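NADP-dependent 2-hydroxyacid dehydrogenase (Rhizobium etli, PDB 4XCV) binds NADPH and probably catalyses the NADPH-dependent interconversion of 2-oxoacids and 2-hydroxyacids, as in the D-isomer-specific 2-hydroxyacid dehydrogenase family. Local coordinates at residues G117-D122 with E274-F279; T194-G199 with Q227-N232; E47-L52 with N66-F71; R5-V10 with G31-A36. One frame throughout, in Å; residues are numbered along the deposited sequence.

Contact 1 of 4, residues G117-D122 with E274-F279; sequences GQYGHD and ELENVF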
loop_
_atom_site.group_PDB
_atom_site.type_symbol
_atom_site.label_atom_id
_atom_site.label_comp_id
_atom_site.label_asym_id
_atom_site.label_seq_id
_atom_site.Cartn_x
_atom_site.Cartn_y
_atom_site.Cartn_z
ATOM N N GLY A 117 -0.145 -8.953 7.010
ATOM C CA GLY A 117 -0.078 -10.376 6.902
ATOM C C GLY A 117 -0.456 -10.947 5.573
ATOM O O GLY A 117 -1.095 -12.006 5.491
ATOM N N GLN A 118 -0.034 -10.304 4.488
ATOM C CA GLN A 118 -0.322 -10.819 3.179
ATOM C C GLN A 118 0.189 -12.228 2.963
ATOM O O GLN A 118 -0.459 -13.007 2.287
ATOM C CB GLN A 118 0.246 -9.881 2.145
ATOM C CG GLN A 118 -0.029 -10.253 0.694
ATOM C CD GLN A 118 -1.466 -10.279 0.359
ATOM O OE1 GLN A 118 -2.237 -9.543 0.965
ATOM N NE2 GLN A 118 -1.813 -11.069 -0.619
ATOM N N TYR A 119 1.357 -12.552 3.486
ATOM C CA TYR A 119 1.884 -13.907 3.310
ATOM C C TYR A 119 0.898 -14.926 3.874
ATOM O O TYR A 119 0.570 -15.971 3.238
ATOM C CB TYR A 119 3.213 -14.085 4.036
ATOM C CG TYR A 119 3.594 -15.552 4.149
ATOM C CD1 TYR A 119 4.093 -16.205 3.077
ATOM C CD2 TYR A 119 3.406 -16.251 5.338
ATOM C CE1 TYR A 119 4.459 -17.571 3.154
ATOM C CE2 TYR A 119 3.753 -17.584 5.440
ATOM C CZ TYR A 119 4.265 -18.232 4.358
ATOM O OH TYR A 119 4.568 -19.588 4.535
ATOM N N GLY A 120 0.412 -14.701 5.074
ATOM C CA GLY A 120 -0.521 -15.636 5.690
ATOM C C GLY A 120 -1.842 -15.681 4.965
ATOM O O GLY A 120 -2.395 -16.748 4.736
ATOM N N HIS A 121 -2.367 -14.504 4.623
ATOM C CA HIS A 121 -3.602 -14.441 3.866
ATOM C C HIS A 121 -3.496 -15.231 2.583
ATOM O O HIS A 121 -4.433 -15.982 2.226
ATOM C CB HIS A 121 -4.008 -13.003 3.556
ATOM C CG HIS A 121 -4.606 -12.312 4.732
ATOM N ND1 HIS A 121 -4.254 -11.041 5.114
ATOM C CD2 HIS A 121 -5.593 -12.681 5.579
ATOM C CE1 HIS A 121 -4.984 -10.665 6.150
ATOM N NE2 HIS A 121 -5.792 -11.654 6.467
ATOM N N ASP A 122 -2.396 -15.085 1.894
ATOM C CA ASP A 122 -2.274 -15.771 0.635
ATOM C C ASP A 122 -2.084 -17.276 0.804
ATOM O O ASP A 122 -2.652 -18.053 0.050
ATOM C CB ASP A 122 -1.198 -15.106 -0.192
ATOM C CG ASP A 122 -1.128 -15.659 -1.534
ATOM O OD1 ASP A 122 -2.064 -15.386 -2.344
ATOM O OD2 ASP A 122 -0.176 -16.407 -1.777
ATOM N N GLU A 274 11.556 -19.363 -1.874
ATOM C CA GLU A 274 10.524 -20.122 -1.205
ATOM C C GLU A 274 10.515 -19.894 0.298
ATOM O O GLU A 274 9.800 -20.586 1.006
ATOM C CB GLU A 274 10.664 -21.610 -1.550
ATOM C CG GLU A 274 10.329 -21.920 -3.011
ATOM C CD GLU A 274 10.147 -23.400 -3.274
ATOM O OE1 GLU A 274 9.218 -24.016 -2.720
ATOM O OE2 GLU A 274 10.909 -23.977 -4.063
ATOM N N LEU A 275 11.273 -18.939 0.795
ATOM C CA LEU A 275 11.332 -18.645 2.224
ATOM C C LEU A 275 10.019 -18.012 2.687
ATOM O O LEU A 275 9.517 -17.125 2.030
ATOM C CB LEU A 275 12.479 -17.669 2.403
ATOM C CG LEU A 275 13.180 -17.481 3.717
ATOM C CD1 LEU A 275 13.597 -18.783 4.365
ATOM C CD2 LEU A 275 14.390 -16.661 3.327
ATOM N N GLU A 276 9.479 -18.459 3.814
ATOM C CA GLU A 276 8.213 -17.955 4.303
ATOM C C GLU A 276 8.342 -16.462 4.613
ATOM O O GLU A 276 9.316 -15.999 5.211
ATOM C CB GLU A 276 7.788 -18.720 5.568
ATOM C CG GLU A 276 7.539 -20.200 5.302
ATOM C CD GLU A 276 8.752 -21.070 5.597
ATOM O OE1 GLU A 276 9.924 -20.645 5.353
ATOM O OE2 GLU A 276 8.523 -22.235 6.069
ATOM N N ASN A 277 7.310 -15.717 4.241
ATOM C CA ASN A 277 7.246 -14.273 4.570
ATOM C C ASN A 277 8.297 -13.438 3.823
ATOM O O ASN A 277 8.661 -12.359 4.301
ATOM C CB ASN A 277 7.411 -14.002 6.091
ATOM C CG ASN A 277 6.350 -14.657 6.936
ATOM O OD1 ASN A 277 6.630 -15.402 7.874
ATOM N ND2 ASN A 277 5.132 -14.340 6.634
ATOM N N VAL A 278 8.789 -13.933 2.702
ATOM C CA VAL A 278 9.747 -13.201 1.883
ATOM C C VAL A 278 9.094 -12.921 0.546
ATOM O O VAL A 278 8.568 -13.835 -0.098
ATOM C CB VAL A 278 11.051 -13.956 1.718
ATOM C CG1 VAL A 278 11.930 -13.252 0.704
ATOM C CG2 VAL A 278 11.733 -14.042 3.067
ATOM N N PHE A 279 9.097 -11.653 0.130
ATOM C CA PHE A 279 8.562 -11.181 -1.126
ATOM C C PHE A 279 9.710 -10.744 -1.993
ATOM O O PHE A 279 10.570 -9.969 -1.581
ATOM C CB PHE A 279 7.616 -9.984 -0.896
ATOM C CG PHE A 279 6.414 -10.303 -0.079
ATOM C CD1 PHE A 279 6.475 -10.250 1.284
ATOM C CD2 PHE A 279 5.201 -10.616 -0.661
ATOM C CE1 PHE A 279 5.358 -10.541 2.046
ATOM C CE2 PHE A 279 4.058 -10.873 0.106
ATOM C CZ PHE A 279 4.149 -10.832 1.463
#
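Tyr-119, on the first turn of helix 118-126, lies with one ring face against the peptide that joins Glu-276 to Asn-277, a clear case of an aromatic side chain resting on a turn without any hydrogen bond between the two segments. The nitrogen Asn-277 N sits 3.4 Å above the ring plane, displaced from the centre toward the rim. CG anti to the backbone N (chi1 166°) carries the ring out from the helix and across this peptide. Glu-276 runs alongside the phenol, pointing the same way, and its CG comes within 3.1 Å of Tyr-119 OH. The amide of Asn-277 crosses the tyrosine at about a right angle near CD2, but this residue is modelled in two conformers and its very close approach is doubtful.

Apolar contact is made by Phe-279. Its leading atom CZ comes within 4.1 Å of Gln-118 CB and 4.3 Å of Tyr-119 CB, while the amide Tyr-119 N faces the ring edge at 3.9 Å from CZ. His-114 meets the same phenylalanine edge-to-face.

The receiving loop is a type II beta turn from Leu-275 to Val-278, with Asn-277 at its third position, where the positive phi of 68° fits; the closing bond from Val-278 N to Leu-275 O is weak. The turn runs straight into strand 278-280, the outermost within this chain of the parallel sheet in the Rossmann-type coenzyme domain, and both segments also reach the second subunit, as expected of the dimer interface that this family builds from its coenzyme domains.

Contact 2 of 4, residues T194-G199 with Q227-N232; sequences TDILVG and QPVFIN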
loop_
_atom_site.group_PDB
_atom_site.type_symbol
_atom_site.label_atom_id
_atom_site.label_comp_id
_atom_site.label_asym_id
_atom_site.label_seq_id
_atom_site.Cartn_x
_atom_site.Cartn_y
_atom_site.Cartn_z
ATOM N N THR A 194 13.622 0.178 15.338
ATOM C CA THR A 194 13.039 -0.134 14.027
ATOM C C THR A 194 12.383 -1.527 13.996
ATOM O O THR A 194 13.031 -2.515 14.305
ATOM C CB THR A 194 14.110 -0.033 12.937
ATOM O OG1 THR A 194 14.582 1.309 12.881
ATOM C CG2 THR A 194 13.568 -0.398 11.599
ATOM N N ASP A 195 11.117 -1.544 13.597
ATOM C CA ASP A 195 10.363 -2.790 13.335
ATOM C C ASP A 195 10.479 -3.239 11.864
ATOM O O ASP A 195 10.567 -4.425 11.592
ATOM C CB ASP A 195 8.903 -2.598 13.685
ATOM C CG ASP A 195 8.689 -2.259 15.135
ATOM O OD1 ASP A 195 9.184 -3.010 16.026
ATOM O OD2 ASP A 195 7.982 -1.248 15.400
ATOM N N ILE A 196 10.363 -2.290 10.943
ATOM C CA ILE A 196 10.538 -2.570 9.509
ATOM C C ILE A 196 11.644 -1.665 8.991
ATOM O O ILE A 196 11.517 -0.452 9.016
ATOM C CB ILE A 196 9.217 -2.318 8.712
ATOM C CG1 ILE A 196 8.017 -3.091 9.280
ATOM C CG2 ILE A 196 9.479 -2.584 7.235
ATOM C CD1 ILE A 196 6.739 -2.792 8.512
ATOM N N LEU A 197 12.750 -2.284 8.573
ATOM C CA LEU A 197 13.875 -1.546 8.023
ATOM C C LEU A 197 13.639 -1.400 6.523
ATOM O O LEU A 197 13.459 -2.418 5.862
ATOM C CB LEU A 197 15.174 -2.300 8.291
ATOM C CG LEU A 197 16.502 -1.637 7.875
ATOM C CD1 LEU A 197 17.653 -2.439 8.514
ATOM C CD2 LEU A 197 16.696 -1.472 6.358
ATOM N N VAL A 198 13.658 -0.169 6.002
ATOM C CA VAL A 198 13.582 0.098 4.561
ATOM C C VAL A 198 14.917 0.643 4.063
ATOM O O VAL A 198 15.314 1.729 4.444
ATOM C CB VAL A 198 12.415 1.059 4.241
ATOM C CG1 VAL A 198 12.443 1.558 2.785
ATOM C CG2 VAL A 198 11.093 0.396 4.572
ATOM N N GLY A 199 15.553 -0.129 3.197
ATOM C CA GLY A 199 16.872 0.249 2.641
ATOM C C GLY A 199 16.766 0.969 1.322
ATOM O O GLY A 199 16.328 0.374 0.325
ATOM N N GLN A 227 8.417 -10.075 15.124
ATOM C CA GLN A 227 9.785 -10.163 14.623
ATOM C C GLN A 227 9.955 -9.087 13.563
ATOM O O GLN A 227 9.022 -8.807 12.806
ATOM C CB GLN A 227 10.067 -11.524 14.027
ATOM C CG GLN A 227 9.980 -12.673 15.050
ATOM C CD GLN A 227 9.711 -14.042 14.415
ATOM O OE1 GLN A 227 8.857 -14.182 13.535
ATOM N NE2 GLN A 227 10.386 -15.071 14.914
ATOM N N PRO A 228 11.121 -8.437 13.531
ATOM C CA PRO A 228 11.307 -7.354 12.588
ATOM C C PRO A 228 11.497 -7.797 11.151
ATOM O O PRO A 228 11.755 -8.960 10.858
ATOM C CB PRO A 228 12.560 -6.654 13.123
ATOM C CG PRO A 228 13.335 -7.752 13.756
ATOM C CD PRO A 228 12.318 -8.686 14.335
ATOM N N VAL A 229 11.296 -6.856 10.235
ATOM C CA VAL A 229 11.315 -7.118 8.792
ATOM C C VAL A 229 12.380 -6.305 8.093
ATOM O O VAL A 229 12.606 -5.155 8.449
ATOM C CB VAL A 229 9.923 -6.764 8.221
ATOM C CG1 VAL A 229 9.863 -6.851 6.720
ATOM C CG2 VAL A 229 8.890 -7.693 8.823
ATOM N N PHE A 230 13.017 -6.923 7.094
ATOM C CA PHE A 230 14.035 -6.280 6.282
ATOM C C PHE A 230 13.542 -6.048 4.865
ATOM O O PHE A 230 13.181 -7.000 4.180
ATOM C CB PHE A 230 15.306 -7.139 6.246
ATOM C CG PHE A 230 16.383 -6.600 5.341
ATOM C CD1 PHE A 230 16.876 -5.310 5.523
ATOM C CD2 PHE A 230 16.829 -7.345 4.305
ATOM C CE1 PHE A 230 17.856 -4.828 4.652
ATOM C CE2 PHE A 230 17.792 -6.860 3.450
ATOM C CZ PHE A 230 18.305 -5.629 3.640
ATOM N N ILE A 231 13.582 -4.786 4.414
ATOM C CA ILE A 231 13.185 -4.412 3.083
ATOM C C ILE A 231 14.369 -3.723 2.410
ATOM O O ILE A 231 14.962 -2.824 3.023
ATOM C CB ILE A 231 11.948 -3.510 3.107
ATOM C CG1 ILE A 231 10.777 -4.263 3.772
ATOM C CG2 ILE A 231 11.607 -3.000 1.712
ATOM C CD1 ILE A 231 9.479 -3.469 3.810
ATOM N N ASN A 232 14.747 -4.120 1.191
ATOM C CA ASN A 232 15.822 -3.432 0.443
ATOM C C ASN A 232 15.425 -3.242 -0.992
ATOM O O ASN A 232 15.067 -4.191 -1.683
ATOM C CB ASN A 232 17.120 -4.246 0.501
ATOM C CG ASN A 232 18.308 -3.476 -0.050
ATOM O OD1 ASN A 232 18.274 -2.248 -0.170
ATOM N ND2 ASN A 232 19.376 -4.199 -0.353
#
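Gly-199 N donates to Ile-231 O over 2.8 Å, approaching from a direction tilted 30° from the carbonyl plane. An equally short bond runs the opposite way, from Ile-231 N to Leu-197 O, and this carbonyl oxygen also has Ile-231 CB pressed to 3.3 Å. Val-229 uses both backbone groups, its N bonding to Asp-195 O and its O receiving Leu-197 N, and with the two bonds of Ile-231 these make an unbroken parallel ladder from Asp-195 to Gly-199.

Gly-199 has no side chain where a CB would run into Asn-232 OD1. That oxygen accepts from Gly-234 N, while ND2 of the same amide is bonded to Gln-239 OE1 and Arg-235 O. Both atoms of the amide are therefore held at the C-terminal end of the strand, with the Asn-232 side chain about 7 Å from the bound NADPH.

The two strands are parallel neighbours in the seven-stranded sheet of a Rossmann fold, joined by a beta-alpha-beta crossover through helix 213-216; on its other flank, strand 196-199 bonds to strand 142-146.

On the face bearing Ile-196, Val-198, Val-229 and Ile-231, the branch CG2 of Ile-196 meets Ile-231 CD1 at a close 3.5 Å. Ile-231 reaches it because its chain is fully extended at chi2 (-178°). Helix 100-116 covers this face, Trp-106 touching Ile-231 and His-114 touching Val-229. On the reverse face, Leu-197 CD2, in one of two modelled conformers, approaches the edge of the Phe-230 ring, and the rings of Tyr-211 and Phe-216 meet this phenylalanine as well.

Contact 3 of 4, residues E47-L52 with N66-F71; sequences ETEYAL and NLKVIF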
loop_
_atom_site.group_PDB
_atom_site.type_symbol
_atom_site.label_atom_id
_atom_site.label_comp_id
_atom_site.label_asym_id
_atom_site.label_seq_id
_atom_site.Cartn_x
_atom_site.Cartn_y
_atom_site.Cartn_z
ATOM N N GLU A 47 35.786 16.506 -30.479
ATOM C CA GLU A 47 34.870 17.611 -30.181
ATOM C C GLU A 47 33.820 17.252 -29.134
ATOM O O GLU A 47 33.091 18.116 -28.704
ATOM C CB GLU A 47 34.177 18.097 -31.445
ATOM C CG GLU A 47 35.152 18.559 -32.530
ATOM C CD GLU A 47 35.819 19.876 -32.210
ATOM O OE1 GLU A 47 35.552 20.439 -31.130
ATOM O OE2 GLU A 47 36.621 20.361 -33.042
ATOM N N THR A 48 33.766 15.994 -28.728
ATOM C CA THR A 48 32.693 15.533 -27.871
ATOM C C THR A 48 32.710 16.219 -26.519
ATOM O O THR A 48 33.731 16.236 -25.872
ATOM C CB THR A 48 32.808 14.005 -27.714
ATOM O OG1 THR A 48 32.931 13.423 -29.020
ATOM C CG2 THR A 48 31.582 13.465 -26.942
ATOM N N GLU A 49 31.559 16.769 -26.137
ATOM C CA GLU A 49 31.359 17.512 -24.877
ATOM C C GLU A 49 30.704 16.680 -23.809
ATOM O O GLU A 49 30.979 16.882 -22.616
ATOM C CB GLU A 49 30.437 18.730 -25.113
ATOM C CG GLU A 49 30.917 19.671 -26.163
ATOM C CD GLU A 49 29.985 20.818 -26.306
ATOM O OE1 GLU A 49 28.865 20.677 -26.820
ATOM O OE2 GLU A 49 30.385 21.884 -25.808
ATOM N N TYR A 50 29.747 15.837 -24.192
ATOM C CA TYR A 50 28.919 15.127 -23.216
ATOM C C TYR A 50 28.962 13.649 -23.520
ATOM O O TYR A 50 28.864 13.245 -24.703
ATOM C CB TYR A 50 27.472 15.618 -23.281
ATOM C CG TYR A 50 27.333 17.116 -23.274
ATOM C CD1 TYR A 50 27.789 17.871 -22.194
ATOM C CD2 TYR A 50 26.759 17.778 -24.327
ATOM C CE1 TYR A 50 27.663 19.249 -22.185
ATOM C CE2 TYR A 50 26.611 19.153 -24.319
ATOM C CZ TYR A 50 27.079 19.897 -23.261
ATOM O OH TYR A 50 26.923 21.273 -23.237
ATOM N N ALA A 51 29.061 12.824 -22.477
ATOM C CA ALA A 51 29.039 11.373 -22.619
ATOM C C ALA A 51 28.010 10.806 -21.663
ATOM O O ALA A 51 28.044 11.114 -20.454
ATOM C CB ALA A 51 30.384 10.782 -22.344
ATOM N N LEU A 52 27.170 9.923 -22.165
ATOM C CA LEU A 52 26.163 9.162 -21.420
ATOM C C LEU A 52 26.681 7.733 -21.353
ATOM O O LEU A 52 26.806 7.060 -22.394
ATOM C CB LEU A 52 24.827 9.246 -22.153
ATOM C CG LEU A 52 23.700 8.387 -21.637
ATOM C CD1 LEU A 52 23.443 8.612 -20.154
ATOM C CD2 LEU A 52 22.468 8.636 -22.481
ATOM N N ASN A 66 38.154 15.621 -24.140
ATOM C CA ASN A 66 37.695 16.998 -23.999
ATOM C C ASN A 66 36.285 17.068 -23.462
ATOM O O ASN A 66 35.645 18.125 -23.524
ATOM C CB ASN A 66 37.794 17.713 -25.332
ATOM C CG ASN A 66 39.224 17.680 -25.870
ATOM O OD1 ASN A 66 40.175 17.848 -25.075
ATOM N ND2 ASN A 66 39.381 17.475 -27.143
ATOM N N LEU A 67 35.823 15.963 -22.880
ATOM C CA LEU A 67 34.495 15.919 -22.246
ATOM C C LEU A 67 34.365 17.006 -21.184
ATOM O O LEU A 67 35.288 17.272 -20.414
ATOM C CB LEU A 67 34.212 14.549 -21.591
ATOM C CG LEU A 67 34.129 13.374 -22.538
ATOM C CD1 LEU A 67 34.059 12.079 -21.732
ATOM C CD2 LEU A 67 32.954 13.516 -23.501
ATOM N N LYS A 68 33.171 17.604 -21.145
ATOM C CA LYS A 68 32.757 18.573 -20.123
ATOM C C LYS A 68 31.889 17.954 -19.028
ATOM O O LYS A 68 31.943 18.436 -17.894
ATOM C CB LYS A 68 32.012 19.724 -20.793
ATOM C CG LYS A 68 32.849 20.442 -21.841
ATOM C CD LYS A 68 32.101 21.654 -22.345
ATOM C CE LYS A 68 32.938 22.572 -23.214
ATOM N NZ LYS A 68 32.958 22.075 -24.600
ATOM N N VAL A 69 31.039 16.977 -19.365
ATOM C CA VAL A 69 30.107 16.398 -18.407
ATOM C C VAL A 69 29.963 14.931 -18.746
ATOM O O VAL A 69 29.842 14.563 -19.923
ATOM C CB VAL A 69 28.697 17.055 -18.429
ATOM C CG1 VAL A 69 27.880 16.511 -17.250
ATOM C CG2 VAL A 69 28.792 18.582 -18.393
ATOM N N ILE A 70 29.938 14.103 -17.705
ATOM C CA ILE A 70 29.541 12.709 -17.814
ATOM C C ILE A 70 28.147 12.507 -17.199
ATOM O O ILE A 70 27.902 12.955 -16.064
ATOM C CB ILE A 70 30.557 11.776 -17.102
ATOM C CG1 ILE A 70 31.880 11.781 -17.863
ATOM C CG2 ILE A 70 30.026 10.366 -16.922
ATOM C CD1 ILE A 70 33.032 11.310 -17.032
ATOM N N PHE A 71 27.284 11.814 -17.936
ATOM C CA PHE A 71 25.975 11.437 -17.469
ATOM C C PHE A 71 25.936 9.961 -17.235
ATOM O O PHE A 71 26.221 9.160 -18.130
ATOM C CB PHE A 71 24.894 11.853 -18.464
ATOM C CG PHE A 71 24.791 13.337 -18.652
ATOM C CD1 PHE A 71 23.990 14.062 -17.791
ATOM C CD2 PHE A 71 25.495 14.008 -19.626
ATOM C CE1 PHE A 71 23.874 15.435 -17.915
ATOM C CE2 PHE A 71 25.378 15.387 -19.775
ATOM C CZ PHE A 71 24.552 16.098 -18.919
HETATM O O HOH W 1 36.196 14.759 -26.075
#
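Glu-49 and Lys-68 run side by side, both with CG beside the backbone N, and their ends join in a salt bridge of 2.8 Å between Glu-49 OE2 and Lys-68 NZ. The glutamate chain is extended at chi2 (-179°), whereas the lysine bends at its last torsion (83°) to bring NZ to the anti lone pair of OE2. Lys-68 is modelled in two conformers, so this bridge may be made only part of the time. The other oxygen, OE1, pairs with Arg-5 NH2, which also bridges to Glu-305. With an alanine here the end of Lys-68 would probably lose its carboxylate partner and be free to turn, while Arg-5 would be left with its bridge to Glu-305.

Glu-49 CB also stands over the centre of the Tyr-50 ring, 3.7 Å above its plane. The edge of that ring, at CD1, meets Val-69 CB, and the hydroxyl reaches beyond to bond with Glu-305 OE2. Val-69 in turn lays CG1 on one face of Phe-71, while Tyr-50 CB lies near the plane of that ring, at its edge. Helix 292-305 packs on Tyr-50, Leu-52 and Phe-71.

Here two parallel strands of a beta-alpha-beta unit, linked through helix 60-63, lie within the five-stranded sheet of a flavodoxin-like domain, as in the substrate domains of this family. Glu-49 O accepts from both Lys-68 N and Val-69 N, and the nearly straight bond from Phe-71 N to Ala-51 O measures 2.7 Å. On the opposite face from Tyr-50, Leu-67 touches Ala-51 CB with both methyls, and its CD2 lies 3.7 Å from Thr-48 CG2. A water joins Thr-48 O to Asn-66 N.

Contact 4 of 4, residues R5-V10 with G31-A36; sequences RPPVLV and GSINLA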
loop_
_atom_site.group_PDB
_atom_site.type_symbol
_atom_site.label_atom_id
_atom_site.label_comp_id
_atom_site.label_asym_id
_atom_site.label_seq_id
_atom_site.Cartn_x
_atom_site.Cartn_y
_atom_site.Cartn_z
ATOM N N ARG A 5 26.272 22.094 -32.616
ATOM C CA ARG A 5 26.781 21.417 -31.415
ATOM C C ARG A 5 27.196 19.990 -31.766
ATOM O O ARG A 5 26.517 19.334 -32.558
ATOM C CB ARG A 5 25.681 21.343 -30.359
ATOM C CG ARG A 5 25.121 22.689 -29.939
ATOM C CD ARG A 5 26.222 23.601 -29.468
ATOM N NE ARG A 5 26.900 23.068 -28.296
ATOM C CZ ARG A 5 27.044 23.708 -27.132
ATOM N NH1 ARG A 5 26.557 24.936 -26.935
ATOM N NH2 ARG A 5 27.683 23.093 -26.138
ATOM N N PRO A 6 28.262 19.500 -31.144
ATOM C CA PRO A 6 28.645 18.120 -31.491
ATOM C C PRO A 6 27.693 17.076 -30.909
ATOM O O PRO A 6 27.027 17.337 -29.891
ATOM C CB PRO A 6 30.028 17.969 -30.876
ATOM C CG PRO A 6 30.125 19.033 -29.875
ATOM C CD PRO A 6 29.250 20.160 -30.287
ATOM N N PRO A 7 27.620 15.891 -31.529
ATOM C CA PRO A 7 26.729 14.877 -31.018
ATOM C C PRO A 7 27.188 14.372 -29.636
ATOM O O PRO A 7 28.347 14.491 -29.259
ATOM C CB PRO A 7 26.833 13.757 -32.057
ATOM C CG PRO A 7 28.117 13.986 -32.730
ATOM C CD PRO A 7 28.276 15.483 -32.764
ATOM N N VAL A 8 26.220 13.837 -28.885
ATOM C CA VAL A 8 26.446 13.257 -27.554
ATOM C C VAL A 8 26.941 11.821 -27.677
ATOM O O VAL A 8 26.390 11.049 -28.431
ATOM C CB VAL A 8 25.134 13.269 -26.771
ATOM C CG1 VAL A 8 25.251 12.556 -25.424
ATOM C CG2 VAL A 8 24.604 14.684 -26.606
ATOM N N LEU A 9 28.005 11.496 -26.961
ATOM C CA LEU A 9 28.522 10.119 -26.952
ATOM C C LEU A 9 27.635 9.265 -26.052
ATOM O O LEU A 9 27.367 9.650 -24.923
ATOM C CB LEU A 9 29.940 10.137 -26.449
ATOM C CG LEU A 9 30.765 8.868 -26.386
ATOM C CD1 LEU A 9 32.221 9.255 -26.271
ATOM C CD2 LEU A 9 30.381 7.994 -25.204
ATOM N N VAL A 10 27.227 8.107 -26.561
ATOM C CA VAL A 10 26.349 7.204 -25.810
ATOM C C VAL A 10 26.981 5.818 -25.801
ATOM O O VAL A 10 27.174 5.203 -26.858
ATOM C CB VAL A 10 24.940 7.139 -26.443
ATOM C CG1 VAL A 10 24.026 6.161 -25.709
ATOM C CG2 VAL A 10 24.332 8.532 -26.531
ATOM N N GLY A 31 22.396 15.131 -32.525
ATOM C CA GLY A 31 22.637 13.711 -32.746
ATOM C C GLY A 31 23.433 13.069 -31.656
ATOM O O GLY A 31 23.745 13.658 -30.599
ATOM N N SER A 32 23.745 11.802 -31.901
ATOM C CA SER A 32 24.453 10.965 -30.957
ATOM C C SER A 32 25.450 10.093 -31.656
ATOM O O SER A 32 25.361 9.810 -32.869
ATOM C CB SER A 32 23.486 10.110 -30.132
ATOM O OG SER A 32 22.631 9.372 -30.958
ATOM N N ILE A 33 26.400 9.614 -30.863
ATOM C CA ILE A 33 27.418 8.622 -31.274
ATOM C C ILE A 33 27.162 7.375 -30.434
ATOM O O ILE A 33 27.496 7.346 -29.230
ATOM C CB ILE A 33 28.854 9.098 -31.042
ATOM C CG1 ILE A 33 29.094 10.400 -31.772
ATOM C CG2 ILE A 33 29.832 8.026 -31.548
ATOM C CD1 ILE A 33 30.465 11.003 -31.577
ATOM N N ASN A 34 26.547 6.362 -31.028
ATOM C CA ASN A 34 26.242 5.145 -30.307
ATOM C C ASN A 34 27.458 4.219 -30.402
ATOM O O ASN A 34 27.745 3.679 -31.472
ATOM C CB ASN A 34 24.999 4.491 -30.871
ATOM C CG ASN A 34 24.601 3.258 -30.107
ATOM O OD1 ASN A 34 25.294 2.819 -29.190
ATOM N ND2 ASN A 34 23.442 2.708 -30.477
ATOM N N LEU A 35 28.169 4.022 -29.293
ATOM C CA LEU A 35 29.370 3.179 -29.300
ATOM C C LEU A 35 29.057 1.703 -29.556
ATOM O O LEU A 35 30.014 0.935 -29.852
ATOM C CB LEU A 35 30.154 3.329 -28.007
ATOM C CG LEU A 35 31.164 4.487 -28.041
ATOM C CD1 LEU A 35 32.057 4.511 -26.823
ATOM C CD2 LEU A 35 32.084 4.389 -29.246
ATOM N N ALA A 36 27.790 1.276 -29.500
ATOM C CA ALA A 36 27.450 -0.111 -29.895
ATOM C C ALA A 36 27.541 -0.348 -31.405
ATOM O O ALA A 36 27.571 -1.506 -31.875
ATOM C CB ALA A 36 26.057 -0.467 -29.404
#
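Val-8 and Val-10 each use both backbone groups to bond to the parallel strand 32-34, whose axis passes 4.5 Å away at 20°, and to the residues flanking it: their amides donate to Gly-31 O and Ile-33 O, and their carbonyls accept from Ile-33 N and Leu-35 N, the bond from Leu-35 N to Val-10 O being nearly straight at 2.9 Å.

Ile-33 holds CG1 beside its own backbone N (chi1 -57°), on the side where the Pro-7 ring lies, and CG1 meets Pro-7 CG at 3.8 Å. On the other face Val-10 CG2 approaches Ser-32 CB. At the end of the strand, Asn-34 OD1 accepts from Ala-36 N at 3.0 Å in an Asx turn, the donor standing well above the carbonyl plane. A leucine in place of Asn-34 would probably leave the Ala-36 amide without this acceptor and the turn less firmly set.

Strand 32-34 is the outermost of its sheet within this chain, while strand 8-12 goes on to pair with strand 50-54 on its other side. Ser-32 and Asn-34 rest on helix 16-23, which links the two strands in a beta-alpha-beta unit; Leu-9, on the reverse face, and Leu-35, just beyond the strand, both meet Leu-60 of helix 60-63.

How the contacts relate
From the N terminus, contact 4 closes the first loop, around helix 16-23, and contact 3 closes the second, around helix 60-63. The two are in series but share one sheet, with strands 8-12 and 50-54 as neighbours in it; their centres lie about 10 Å apart, and they touch. Contact 1 opens later, at residue 117, and closes only at residues 274-279. Contact 2 falls wholly within that long span, bringing together two inner strands of the sheet whose outermost strand contact 1 reaches. The first pair thus ties together strands of the five-stranded sheet and the second joins parts of the coenzyme domain, on opposite sides of the chain's centre, with about 40 Å between the centres of contacts 2 and 3.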